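Local atomic coordinates of TIGR00725 family protein (Thermotoga maritima, PDB entry 1RCU), a protein that is of unknown function but belongs to the SLOG superfamily of Rossmann-like proteins, whose members probably bind nucleotides or related ligands. Residues Lys57-Phe62 against Glu184-Ile189; Arg111-Leu116 against Tyr139-Pro144; Val122-Gly127 against Ile133-Ala138. One frame throughout, in Å; residues are numbered along the deposited sequence.

Contact 1: residues Lys57-Phe62 against Glu184-Ile189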
ATOM      1  N   LYS A  57      -6.074 -25.638 -20.647  1.00 29.01           N
ATOM      2  CA  LYS A  57      -7.484 -25.334 -20.442  1.00 28.89           C
ATOM      3  C   LYS A  57      -7.802 -23.880 -20.732  1.00 29.42           C
ATOM      4  O   LYS A  57      -8.957 -23.472 -20.641  1.00 29.37           O
ATOM      5  CB  LYS A  57      -7.933 -25.677 -19.013  1.00 27.82           C
ATOM      6  CG  LYS A  57      -7.880 -27.151 -18.648  1.00 28.74           C
ATOM      7  CD  LYS A  57      -8.677 -28.015 -19.609  1.00 30.67           C
ATOM      8  CE  LYS A  57      -8.713 -29.469 -19.128  1.00 32.45           C
ATOM      9  NZ  LYS A  57      -9.404 -30.388 -20.073  1.00 31.81           N
ATOM     10  N   GLY A  58      -6.777 -23.098 -21.056  1.00 28.57           N
ATOM     11  CA  GLY A  58      -6.992 -21.698 -21.371  1.00 30.48           C
ATOM     12  C   GLY A  58      -7.117 -20.685 -20.241  1.00 30.78           C
ATOM     13  O   GLY A  58      -7.572 -19.569 -20.483  1.00 31.15           O
ATOM     14  N   TYR A  59      -6.729 -21.057 -19.022  1.00 30.34           N
ATOM     15  CA  TYR A  59      -6.797 -20.140 -17.884  1.00 30.13           C
ATOM     16  C   TYR A  59      -5.589 -19.194 -17.869  1.00 29.31           C
ATOM     17  O   TYR A  59      -4.485 -19.569 -18.276  1.00 28.33           O
ATOM     18  CB  TYR A  59      -6.822 -20.903 -16.542  1.00 30.39           C
ATOM     19  CG  TYR A  59      -7.972 -21.866 -16.368  1.00 31.86           C
ATOM     20  CD1 TYR A  59      -9.293 -21.425 -16.434  1.00 32.57           C
ATOM     21  CD2 TYR A  59      -7.739 -23.223 -16.139  1.00 33.16           C
ATOM     22  CE1 TYR A  59     -10.362 -22.313 -16.285  1.00 32.96           C
ATOM     23  CE2 TYR A  59      -8.804 -24.128 -15.980  1.00 34.32           C
ATOM     24  CZ  TYR A  59     -10.110 -23.663 -16.056  1.00 33.81           C
ATOM     25  OH  TYR A  59     -11.152 -24.555 -15.903  1.00 33.49           O
ATOM     26  N   LEU A  60      -5.811 -17.974 -17.390  1.00 27.32           N
ATOM     27  CA  LEU A  60      -4.752 -16.981 -17.269  1.00 26.46           C
ATOM     28  C   LEU A  60      -4.143 -17.187 -15.873  1.00 25.49           C
ATOM     29  O   LEU A  60      -4.847 -17.066 -14.873  1.00 24.45           O
ATOM     30  CB  LEU A  60      -5.338 -15.573 -17.408  1.00 27.16           C
ATOM     31  CG  LEU A  60      -4.343 -14.428 -17.330  1.00 31.20           C
ATOM     32  CD1 LEU A  60      -3.207 -14.658 -18.317  1.00 32.87           C
ATOM     33  CD2 LEU A  60      -5.070 -13.134 -17.618  1.00 33.59           C
ATOM     34  N   VAL A  61      -2.846 -17.493 -15.807  1.00 24.53           N
ATOM     35  CA  VAL A  61      -2.206 -17.757 -14.521  1.00 23.12           C
ATOM     36  C   VAL A  61      -1.427 -16.605 -13.877  1.00 23.77           C
ATOM     37  O   VAL A  61      -0.657 -15.904 -14.531  1.00 23.58           O
ATOM     38  CB  VAL A  61      -1.291 -19.013 -14.622  1.00 22.33           C
ATOM     39  CG1 VAL A  61      -0.727 -19.379 -13.245  1.00 19.64           C
ATOM     40  CG2 VAL A  61      -2.094 -20.200 -15.185  1.00 17.84           C
ATOM     41  N   PHE A  62      -1.663 -16.413 -12.582  1.00 24.78           N
ATOM     42  CA  PHE A  62      -0.988 -15.380 -11.782  1.00 24.58           C
ATOM     43  C   PHE A  62      -0.285 -16.027 -10.595  1.00 24.07           C
ATOM     44  O   PHE A  62      -0.801 -16.982 -10.013  1.00 22.80           O
ATOM     45  CB  PHE A  62      -1.986 -14.383 -11.182  1.00 25.82           C
ATOM     46  CG  PHE A  62      -2.491 -13.370 -12.137  1.00 26.79           C
ATOM     47  CD1 PHE A  62      -3.367 -13.733 -13.148  1.00 29.17           C
ATOM     48  CD2 PHE A  62      -2.090 -12.043 -12.030  1.00 29.86           C
ATOM     49  CE1 PHE A  62      -3.851 -12.787 -14.041  1.00 29.33           C
ATOM     50  CE2 PHE A  62      -2.565 -11.071 -12.922  1.00 30.59           C
ATOM     51  CZ  PHE A  62      -3.446 -11.444 -13.933  1.00 30.26           C
ATOM     52  N   GLU A 184      -7.800 -33.556 -10.443  1.00 33.66           N
ATOM     53  CA  GLU A 184      -8.901 -33.315  -9.521  1.00 33.94           C
ATOM     54  C   GLU A 184      -9.055 -31.809  -9.308  1.00 33.32           C
ATOM     55  O   GLU A 184     -10.167 -31.287  -9.295  1.00 32.98           O
ATOM     56  CB  GLU A 184      -8.636 -34.016  -8.181  1.00 36.28           C
ATOM     57  CG  GLU A 184      -9.863 -34.175  -7.302  1.00 38.05           C
ATOM     58  CD  GLU A 184      -9.556 -34.907  -6.011  1.00 40.83           C
ATOM     59  OE1 GLU A 184      -8.646 -35.769  -6.010  1.00 41.85           O
ATOM     60  OE2 GLU A 184     -10.239 -34.638  -5.001  1.00 41.10           O
ATOM     61  N   ALA A 185      -7.927 -31.119  -9.157  1.00 32.03           N
ATOM     62  CA  ALA A 185      -7.902 -29.671  -8.947  1.00 31.18           C
ATOM     63  C   ALA A 185      -8.594 -28.872 -10.057  1.00 31.34           C
ATOM     64  O   ALA A 185      -9.470 -28.047  -9.792  1.00 29.59           O
ATOM     65  CB  ALA A 185      -6.459 -29.191  -8.803  1.00 32.47           C
ATOM     66  N   VAL A 186      -8.201 -29.106 -11.304  1.00 31.98           N
ATOM     67  CA  VAL A 186      -8.794 -28.397 -12.430  1.00 33.13           C
ATOM     68  C   VAL A 186     -10.264 -28.745 -12.602  1.00 32.99           C
ATOM     69  O   VAL A 186     -11.057 -27.965 -13.123  1.00 32.51           O
ATOM     70  CB  VAL A 186      -8.070 -28.735 -13.726  1.00 34.66           C
ATOM     71  CG1 VAL A 186      -8.596 -27.882 -14.872  1.00 35.33           C
ATOM     72  CG2 VAL A 186      -6.588 -28.535 -13.525  1.00 36.58           C
ATOM     73  N   GLN A 187     -10.615 -29.937 -12.164  1.00 34.15           N
ATOM     74  CA  GLN A 187     -11.974 -30.409 -12.245  1.00 36.84           C
ATOM     75  C   GLN A 187     -12.858 -29.551 -11.344  1.00 36.55           C
ATOM     76  O   GLN A 187     -13.968 -29.174 -11.707  1.00 36.97           O
ATOM     77  CB  GLN A 187     -11.978 -31.863 -11.801  1.00 39.89           C
ATOM     78  CG  GLN A 187     -13.238 -32.618 -12.022  1.00 43.84           C
ATOM     79  CD  GLN A 187     -13.081 -34.067 -11.597  1.00 46.24           C
ATOM     80  OE1 GLN A 187     -12.190 -34.771 -12.086  1.00 47.69           O
ATOM     81  NE2 GLN A 187     -13.926 -34.513 -10.670  1.00 46.78           N
ATOM     82  N   ILE A 188     -12.342 -29.245 -10.165  1.00 35.45           N
ATOM     83  CA  ILE A 188     -13.045 -28.421  -9.191  1.00 35.23           C
ATOM     84  C   ILE A 188     -13.184 -26.977  -9.705  1.00 36.94           C
ATOM     85  O   ILE A 188     -14.214 -26.331  -9.507  1.00 36.62           O
ATOM     86  CB  ILE A 188     -12.275 -28.445  -7.846  1.00 34.80           C
ATOM     87  CG1 ILE A 188     -12.301 -29.857  -7.271  1.00 33.54           C
ATOM     88  CG2 ILE A 188     -12.894 -27.501  -6.851  1.00 33.11           C
ATOM     89  CD1 ILE A 188     -11.367 -30.062  -6.101  1.00 35.01           C
ATOM     90  N   ILE A 189     -12.148 -26.472 -10.373  1.00 38.99           N
ATOM     91  CA  ILE A 189     -12.186 -25.116 -10.921  1.00 41.15           C
ATOM     92  C   ILE A 189     -13.278 -25.038 -11.979  1.00 43.18           C
ATOM     93  O   ILE A 189     -14.023 -24.067 -12.031  1.00 43.36           O
ATOM     94  CB  ILE A 189     -10.851 -24.729 -11.599  1.00 40.73           C
ATOM     95  CG1 ILE A 189      -9.721 -24.716 -10.567  1.00 40.53           C
ATOM     96  CG2 ILE A 189     -10.978 -23.366 -12.265  1.00 40.27           C
ATOM     97  CD1 ILE A 189      -8.323 -24.568 -11.173  1.00 39.62           C
TER

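Contact 2: residues Arg111-Leu116 against Tyr139-Pro144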
ATOM      1  N   ARG A 111       2.028  -7.344  -1.353  1.00 29.43           N
ATOM      2  CA  ARG A 111       2.128  -7.771  -2.747  1.00 27.92           C
ATOM      3  C   ARG A 111       1.150  -8.940  -2.929  1.00 26.85           C
ATOM      4  O   ARG A 111       0.483  -9.065  -3.958  1.00 25.14           O
ATOM      5  CB  ARG A 111       3.563  -8.236  -3.031  1.00 27.85           C
ATOM      6  CG  ARG A 111       3.828  -8.834  -4.413  1.00 29.86           C
ATOM      7  CD  ARG A 111       3.697 -10.359  -4.490  1.00 28.82           C
ATOM      8  NE  ARG A 111       4.004 -10.988  -3.216  1.00 33.14           N
ATOM      9  CZ  ARG A 111       4.877 -11.974  -3.049  1.00 31.54           C
ATOM     10  NH1 ARG A 111       5.556 -12.455  -4.083  1.00 29.38           N
ATOM     11  NH2 ARG A 111       5.055 -12.487  -1.839  1.00 33.01           N
ATOM     12  N   SER A 112       1.073  -9.784  -1.901  1.00 24.32           N
ATOM     13  CA  SER A 112       0.188 -10.942  -1.904  1.00 24.55           C
ATOM     14  C   SER A 112      -1.275 -10.528  -1.993  1.00 22.12           C
ATOM     15  O   SER A 112      -2.081 -11.180  -2.658  1.00 18.85           O
ATOM     16  CB  SER A 112       0.387 -11.771  -0.627  1.00 26.48           C
ATOM     17  OG  SER A 112       1.611 -12.473  -0.653  1.00 29.74           O
ATOM     18  N   PHE A 113      -1.623  -9.451  -1.305  1.00 20.70           N
ATOM     19  CA  PHE A 113      -3.000  -9.017  -1.357  1.00 20.40           C
ATOM     20  C   PHE A 113      -3.397  -8.414  -2.683  1.00 19.24           C
ATOM     21  O   PHE A 113      -4.559  -8.490  -3.055  1.00 18.53           O
ATOM     22  CB  PHE A 113      -3.311  -8.116  -0.163  1.00 22.41           C
ATOM     23  CG  PHE A 113      -3.520  -8.901   1.090  1.00 24.06           C
ATOM     24  CD1 PHE A 113      -4.686  -9.646   1.264  1.00 24.69           C
ATOM     25  CD2 PHE A 113      -2.499  -9.020   2.017  1.00 25.56           C
ATOM     26  CE1 PHE A 113      -4.822 -10.511   2.340  1.00 27.50           C
ATOM     27  CE2 PHE A 113      -2.619  -9.878   3.095  1.00 26.90           C
ATOM     28  CZ  PHE A 113      -3.785 -10.631   3.260  1.00 26.47           C
ATOM     29  N   VAL A 114      -2.453  -7.836  -3.422  1.00 18.33           N
ATOM     30  CA  VAL A 114      -2.845  -7.322  -4.724  1.00 19.66           C
ATOM     31  C   VAL A 114      -2.845  -8.512  -5.684  1.00 20.19           C
ATOM     32  O   VAL A 114      -3.522  -8.496  -6.710  1.00 24.12           O
ATOM     33  CB  VAL A 114      -1.921  -6.181  -5.259  1.00 18.25           C
ATOM     34  CG1 VAL A 114      -0.872  -5.834  -4.249  1.00 17.74           C
ATOM     35  CG2 VAL A 114      -1.326  -6.575  -6.583  1.00 17.33           C
ATOM     36  N   LEU A 115      -2.107  -9.556  -5.320  1.00 19.87           N
ATOM     37  CA  LEU A 115      -2.031 -10.768  -6.128  1.00 19.61           C
ATOM     38  C   LEU A 115      -3.382 -11.482  -6.028  1.00 20.60           C
ATOM     39  O   LEU A 115      -3.915 -11.966  -7.027  1.00 19.24           O
ATOM     40  CB  LEU A 115      -0.930 -11.671  -5.583  1.00 17.89           C
ATOM     41  CG  LEU A 115      -0.408 -12.915  -6.302  1.00 16.94           C
ATOM     42  CD1 LEU A 115      -0.492 -14.067  -5.361  1.00 13.80           C
ATOM     43  CD2 LEU A 115      -1.176 -13.183  -7.578  1.00 16.43           C
ATOM     44  N   LEU A 116      -3.927 -11.524  -4.812  1.00 20.57           N
ATOM     45  CA  LEU A 116      -5.209 -12.174  -4.562  1.00 22.65           C
ATOM     46  C   LEU A 116      -6.395 -11.492  -5.248  1.00 22.91           C
ATOM     47  O   LEU A 116      -7.402 -12.142  -5.523  1.00 22.94           O
ATOM     48  CB  LEU A 116      -5.477 -12.258  -3.063  1.00 23.30           C
ATOM     49  CG  LEU A 116      -4.629 -13.292  -2.327  1.00 23.43           C
ATOM     50  CD1 LEU A 116      -4.794 -13.080  -0.820  1.00 22.16           C
ATOM     51  CD2 LEU A 116      -5.035 -14.714  -2.760  1.00 21.47           C
ATOM     52  N   TYR A 139      -9.427 -16.369   1.461  1.00 20.21           N
ATOM     53  CA  TYR A 139     -10.695 -16.653   2.112  1.00 20.66           C
ATOM     54  C   TYR A 139     -11.403 -15.398   2.633  1.00 21.98           C
ATOM     55  O   TYR A 139     -12.623 -15.264   2.526  1.00 21.00           O
ATOM     56  CB  TYR A 139     -10.457 -17.649   3.243  1.00 20.16           C
ATOM     57  CG  TYR A 139     -11.635 -17.847   4.161  1.00 20.88           C
ATOM     58  CD1 TYR A 139     -11.799 -17.063   5.314  1.00 19.71           C
ATOM     59  CD2 TYR A 139     -12.588 -18.816   3.883  1.00 22.19           C
ATOM     60  CE1 TYR A 139     -12.876 -17.236   6.151  1.00 18.97           C
ATOM     61  CE2 TYR A 139     -13.672 -19.013   4.730  1.00 23.16           C
ATOM     62  CZ  TYR A 139     -13.808 -18.215   5.859  1.00 21.52           C
ATOM     63  OH  TYR A 139     -14.872 -18.430   6.703  1.00 23.17           O
ATOM     64  N   ALA A 140     -10.634 -14.475   3.199  1.00 21.78           N
ATOM     65  CA  ALA A 140     -11.211 -13.248   3.722  1.00 20.38           C
ATOM     66  C   ALA A 140     -11.775 -12.397   2.594  1.00 22.32           C
ATOM     67  O   ALA A 140     -12.667 -11.588   2.820  1.00 24.56           O
ATOM     68  CB  ALA A 140     -10.164 -12.476   4.472  1.00 21.38           C
ATOM     69  N   LEU A 141     -11.256 -12.592   1.381  1.00 22.13           N
ATOM     70  CA  LEU A 141     -11.685 -11.839   0.199  1.00 22.44           C
ATOM     71  C   LEU A 141     -12.791 -12.545  -0.621  1.00 22.85           C
ATOM     72  O   LEU A 141     -13.254 -12.021  -1.629  1.00 24.88           O
ATOM     73  CB  LEU A 141     -10.471 -11.554  -0.712  1.00 22.65           C
ATOM     74  CG  LEU A 141      -9.284 -10.722  -0.186  1.00 25.11           C
ATOM     75  CD1 LEU A 141      -8.237 -10.522  -1.306  1.00 24.36           C
ATOM     76  CD2 LEU A 141      -9.780  -9.365   0.307  1.00 24.36           C
ATOM     77  N   GLY A 142     -13.196 -13.735  -0.198  1.00 21.66           N
ATOM     78  CA  GLY A 142     -14.232 -14.451  -0.919  1.00 21.78           C
ATOM     79  C   GLY A 142     -13.757 -15.224  -2.144  1.00 22.91           C
ATOM     80  O   GLY A 142     -14.538 -15.530  -3.052  1.00 21.52           O
ATOM     81  N   LYS A 143     -12.474 -15.560  -2.170  1.00 22.46           N
ATOM     82  CA  LYS A 143     -11.908 -16.290  -3.293  1.00 22.42           C
ATOM     83  C   LYS A 143     -11.834 -17.762  -2.961  1.00 22.34           C
ATOM     84  O   LYS A 143     -11.235 -18.148  -1.963  1.00 23.78           O
ATOM     85  CB  LYS A 143     -10.491 -15.796  -3.586  1.00 22.76           C
ATOM     86  CG  LYS A 143     -10.375 -14.288  -3.721  1.00 20.24           C
ATOM     87  CD  LYS A 143     -11.137 -13.808  -4.933  1.00 20.05           C
ATOM     88  CE  LYS A 143     -10.747 -12.390  -5.302  1.00 19.79           C
ATOM     89  NZ  LYS A 143     -11.452 -11.977  -6.540  1.00 22.26           N
ATOM     90  N   PRO A 144     -12.465 -18.610  -3.778  1.00 21.25           N
ATOM     91  CA  PRO A 144     -12.394 -20.040  -3.481  1.00 20.78           C
ATOM     92  C   PRO A 144     -10.952 -20.498  -3.587  1.00 21.06           C
ATOM     93  O   PRO A 144     -10.207 -20.081  -4.478  1.00 22.33           O
ATOM     94  CB  PRO A 144     -13.295 -20.667  -4.543  1.00 20.01           C
ATOM     95  CG  PRO A 144     -13.233 -19.668  -5.665  1.00 22.54           C
ATOM     96  CD  PRO A 144     -13.318 -18.352  -4.943  1.00 18.99           C
TER

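Contact 3: residues Val122-Gly127 against Ile133-Ala138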
ATOM      1  N   VAL A 122      -7.989 -19.705  -6.167  1.00 21.02           N
ATOM      2  CA  VAL A 122      -6.606 -19.884  -5.732  1.00 20.93           C
ATOM      3  C   VAL A 122      -6.253 -21.360  -5.519  1.00 21.33           C
ATOM      4  O   VAL A 122      -7.012 -22.101  -4.887  1.00 21.50           O
ATOM      5  CB  VAL A 122      -6.350 -19.147  -4.397  1.00 19.98           C
ATOM      6  CG1 VAL A 122      -4.913 -19.383  -3.923  1.00 18.39           C
ATOM      7  CG2 VAL A 122      -6.634 -17.667  -4.574  1.00 18.55           C
ATOM      8  N   VAL A 123      -5.114 -21.784  -6.063  1.00 21.63           N
ATOM      9  CA  VAL A 123      -4.635 -23.156  -5.920  1.00 21.43           C
ATOM     10  C   VAL A 123      -3.352 -23.062  -5.108  1.00 22.45           C
ATOM     11  O   VAL A 123      -2.462 -22.283  -5.429  1.00 21.72           O
ATOM     12  CB  VAL A 123      -4.334 -23.784  -7.288  1.00 22.35           C
ATOM     13  CG1 VAL A 123      -3.827 -25.217  -7.107  1.00 22.86           C
ATOM     14  CG2 VAL A 123      -5.587 -23.774  -8.133  1.00 22.09           C
ATOM     15  N   SER A 124      -3.264 -23.880  -4.070  1.00 22.73           N
ATOM     16  CA  SER A 124      -2.147 -23.874  -3.136  1.00 22.81           C
ATOM     17  C   SER A 124      -1.281 -25.134  -3.174  1.00 21.50           C
ATOM     18  O   SER A 124      -1.800 -26.242  -3.219  1.00 21.26           O
ATOM     19  CB  SER A 124      -2.742 -23.692  -1.740  1.00 22.81           C
ATOM     20  OG  SER A 124      -1.736 -23.504  -0.776  1.00 28.31           O
ATOM     21  N   ILE A 125       0.036 -24.959  -3.136  1.00 21.28           N
ATOM     22  CA  ILE A 125       0.984 -26.082  -3.147  1.00 20.98           C
ATOM     23  C   ILE A 125       2.088 -25.849  -2.108  1.00 19.96           C
ATOM     24  O   ILE A 125       2.830 -24.858  -2.185  1.00 18.99           O
ATOM     25  CB  ILE A 125       1.660 -26.253  -4.533  1.00 22.67           C
ATOM     26  CG1 ILE A 125       0.619 -26.645  -5.577  1.00 23.08           C
ATOM     27  CG2 ILE A 125       2.743 -27.319  -4.458  1.00 23.47           C
ATOM     28  CD1 ILE A 125       1.182 -26.685  -6.975  1.00 22.78           C
ATOM     29  N   GLY A 126       2.187 -26.761  -1.142  1.00 17.88           N
ATOM     30  CA  GLY A 126       3.197 -26.651  -0.103  1.00 17.13           C
ATOM     31  C   GLY A 126       3.119 -25.322   0.594  1.00 17.20           C
ATOM     32  O   GLY A 126       2.043 -24.932   1.053  1.00 18.54           O
ATOM     33  N   GLY A 127       4.256 -24.640   0.687  1.00 17.80           N
ATOM     34  CA  GLY A 127       4.279 -23.312   1.272  1.00 17.82           C
ATOM     35  C   GLY A 127       4.577 -23.103   2.745  1.00 18.31           C
ATOM     36  O   GLY A 127       4.233 -23.917   3.615  1.00 18.61           O
ATOM     37  N   ILE A 133      -0.568 -17.022   4.717  1.00 17.20           N
ATOM     38  CA  ILE A 133      -1.190 -15.709   4.748  1.00 16.96           C
ATOM     39  C   ILE A 133      -2.050 -15.523   3.503  1.00 18.56           C
ATOM     40  O   ILE A 133      -3.131 -14.924   3.566  1.00 17.84           O
ATOM     41  CB  ILE A 133      -0.116 -14.593   4.807  1.00 15.74           C
ATOM     42  CG1 ILE A 133       0.606 -14.647   6.151  1.00 14.95           C
ATOM     43  CG2 ILE A 133      -0.757 -13.225   4.583  1.00 14.10           C
ATOM     44  CD1 ILE A 133       1.780 -13.703   6.258  1.00 15.13           C
ATOM     45  N   GLU A 134      -1.565 -16.039   2.375  1.00 18.14           N
ATOM     46  CA  GLU A 134      -2.303 -15.947   1.122  1.00 18.63           C
ATOM     47  C   GLU A 134      -3.569 -16.805   1.122  1.00 17.66           C
ATOM     48  O   GLU A 134      -4.592 -16.388   0.588  1.00 18.21           O
ATOM     49  CB  GLU A 134      -1.388 -16.321  -0.058  1.00 17.69           C
ATOM     50  CG  GLU A 134      -0.267 -15.310  -0.208  1.00 21.17           C
ATOM     51  CD  GLU A 134       0.805 -15.728  -1.178  1.00 22.91           C
ATOM     52  OE1 GLU A 134       1.064 -16.940  -1.308  1.00 25.89           O
ATOM     53  OE2 GLU A 134       1.404 -14.833  -1.801  1.00 25.09           O
ATOM     54  N   ILE A 135      -3.487 -17.998   1.708  1.00 16.33           N
ATOM     55  CA  ILE A 135      -4.622 -18.905   1.787  1.00 16.45           C
ATOM     56  C   ILE A 135      -5.702 -18.237   2.659  1.00 17.19           C
ATOM     57  O   ILE A 135      -6.871 -18.178   2.282  1.00 15.26           O
ATOM     58  CB  ILE A 135      -4.194 -20.288   2.393  1.00 17.31           C
ATOM     59  CG1 ILE A 135      -3.307 -21.051   1.395  1.00 15.56           C
ATOM     60  CG2 ILE A 135      -5.421 -21.103   2.760  1.00 13.17           C
ATOM     61  CD1 ILE A 135      -2.614 -22.285   2.000  1.00 13.83           C
ATOM     62  N   LEU A 136      -5.299 -17.724   3.819  1.00 18.48           N
ATOM     63  CA  LEU A 136      -6.232 -17.063   4.732  1.00 19.71           C
ATOM     64  C   LEU A 136      -6.777 -15.780   4.117  1.00 22.29           C
ATOM     65  O   LEU A 136      -7.980 -15.469   4.254  1.00 22.31           O
ATOM     66  CB  LEU A 136      -5.555 -16.758   6.079  1.00 19.42           C
ATOM     67  CG  LEU A 136      -5.735 -17.802   7.204  1.00 22.04           C
ATOM     68  CD1 LEU A 136      -5.389 -19.193   6.733  1.00 21.38           C
ATOM     69  CD2 LEU A 136      -4.869 -17.416   8.401  1.00 22.55           C
ATOM     70  N   GLY A 137      -5.892 -15.055   3.431  1.00 21.87           N
ATOM     71  CA  GLY A 137      -6.264 -13.811   2.783  1.00 21.50           C
ATOM     72  C   GLY A 137      -7.276 -14.070   1.690  1.00 20.36           C
ATOM     73  O   GLY A 137      -8.269 -13.349   1.580  1.00 20.80           O
ATOM     74  N   ALA A 138      -7.024 -15.103   0.892  1.00 19.01           N
ATOM     75  CA  ALA A 138      -7.922 -15.482  -0.198  1.00 19.94           C
ATOM     76  C   ALA A 138      -9.340 -15.669   0.335  1.00 20.38           C
ATOM     77  O   ALA A 138     -10.321 -15.192  -0.251  1.00 21.40           O
ATOM     78  CB  ALA A 138      -7.428 -16.780  -0.860  1.00 19.23           C
TER

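Contact 1: residues Lys57-Phe62 against Glu184-Ile189
V186 CG1 lies at the edge of the Y59 ring, near its plane, 3.9 Å from CE2, while I189 CG2 approaches obliquely near the phenolic end, 3.8 Å from OH. The tyrosine side chain and that of I189 run past each other in opposite directions, so the methyl of I189 sits alongside CZ and OH. V186 and I189 are three residues apart on helix 182-190 and therefore point the same way, offering the ring two branched, wholly apolar partners. The same CG1 of V186 also receives CG of K57 at 3.9 Å, and is thus shared by a ring edge and a lysine methylene. V186 points across the gap, and chi1 -174° sets CG1 anti to the backbone N, which puts this methyl rather than CG2 against both partners. Lysine suits this outer position: its CG methylene makes the apolar contact, and the chain bends at chi2 and then runs on toward its charged end in an exposed setting. Tyrosine suits a partly exposed one, pairing an apolar ring with a hydroxyl. Between them G58, with phi 82°, ends helix 44-56 in a Schellman motif, a conformation in which a CB would press on the preceding carbonyl O. Y59 also touches V26 of strand 25-30, and I189 touches I146 of strand 145-148. The contact thus joins the turn leading into strand 60-63 to the last helix, on one side of the parallel sheet of a Rossmann-like alpha/beta fold.

Contact 2: residues Arg111-Leu116 against Tyr139-Pro144
L141 reaches out from the end of helix 129-140 toward F113 and L116 of helix 108-116, two helices of the Rossmann-like alpha/beta fold. Its chain is extended, with chi2 -177°, and this sends CD1 ahead of the other branch to do the touching. That methyl arrives at the edge of the F113 ring, near the ring plane, 4.5 Å from CD1 of the phenylalanine, so the aromatic contact is a loose one. L116 takes the same methyl on its CB, close to the backbone, whereas the rest of its side chain turns to A138 and V122. Leucine suits L141 because its long apolar chain carries one methyl across to the helix, and L116 because its CB can take that methyl while its branched end packs the other way. F113 is enclosed further by I133 and by Q109 of a second subunit, so this patch lies near a subunit interface. G142, at phi 82°, closes helix 129-140 with a Schellman motif and turns the chain toward strand 145-148. K143 follows, bent at chi2 (-66°) so that its methylenes come back beside the carbonyl of L116: CE is 3.4 Å from L116 O. NZ donates a hydrogen bond to another backbone carbonyl, A119 O. With an alanine in place of K143, A119 O would probably lose this donor and a gap would open beside the L116 carbonyl. Lysine fits because it combines length, an apolar shaft and a polar end. The closest apolar approach is that of L141 CD1 to L116 CB, at 3.7 Å.

Contact 3: residues Val122-Gly127 against Ile133-Ala138
I135 leans on S124 within a beta-alpha-beta crossover, in which helix 129-140 links strand 121-125 to its parallel neighbour 145-148. The bond to CB runs neither toward nor away from the strand, and it is the end of the chain that closes in. The longer branch leaves CB with CG1 anti to the carbonyl carbon (chi1 -70°). CG1 then passes 3.6 Å from S124 OG, and CD1 finishes closer still, 3.2 Å from that oxygen and 4.0 Å from S124 CB. The hydroxyl is not left to the methyl alone, since it is hydrogen-bonded to OG1 of T155. A serine suits the spot: it is small enough to admit the isoleucine tip and still supplies a polar group inside a buried contact. Beyond the strand, G126 and G127 turn with positive phi, where glycine is at ease. With E134 on the helix they belong to a GGxxGTxxE sequence resembling the GGxGTxxE motif of LOG-type relatives, in which this loop binds nucleotide phosphate; a similar role here is only inferred. One helical turn after E134, A138 keeps helix and strand close with a lone methyl, its CB lying 3.9 Å from V122 CG2.

Contacts 2 and 3 have centres about 9 Å apart and share helix 129-140, while contact 1 is centred about 17 Å from contact 2 and 15 Å from contact 3. Contact 1 spans most of the chain after helix 44-56: contact 2 falls between its segments, and contact 3 between those of contact 2. V123 CG2 touches I189 CD1 at 4.2 Å, and F62 CB meets L115 CD2 at 3.9 Å. S112 OG probably hydrogen-bonds E134 OE2, tying the two helices together. Helix 182-190 thus packs on one face of the central parallel sheet and helices 108-116 and 129-140 on the other, where contacts 2 and 3 also lie against a second subunit.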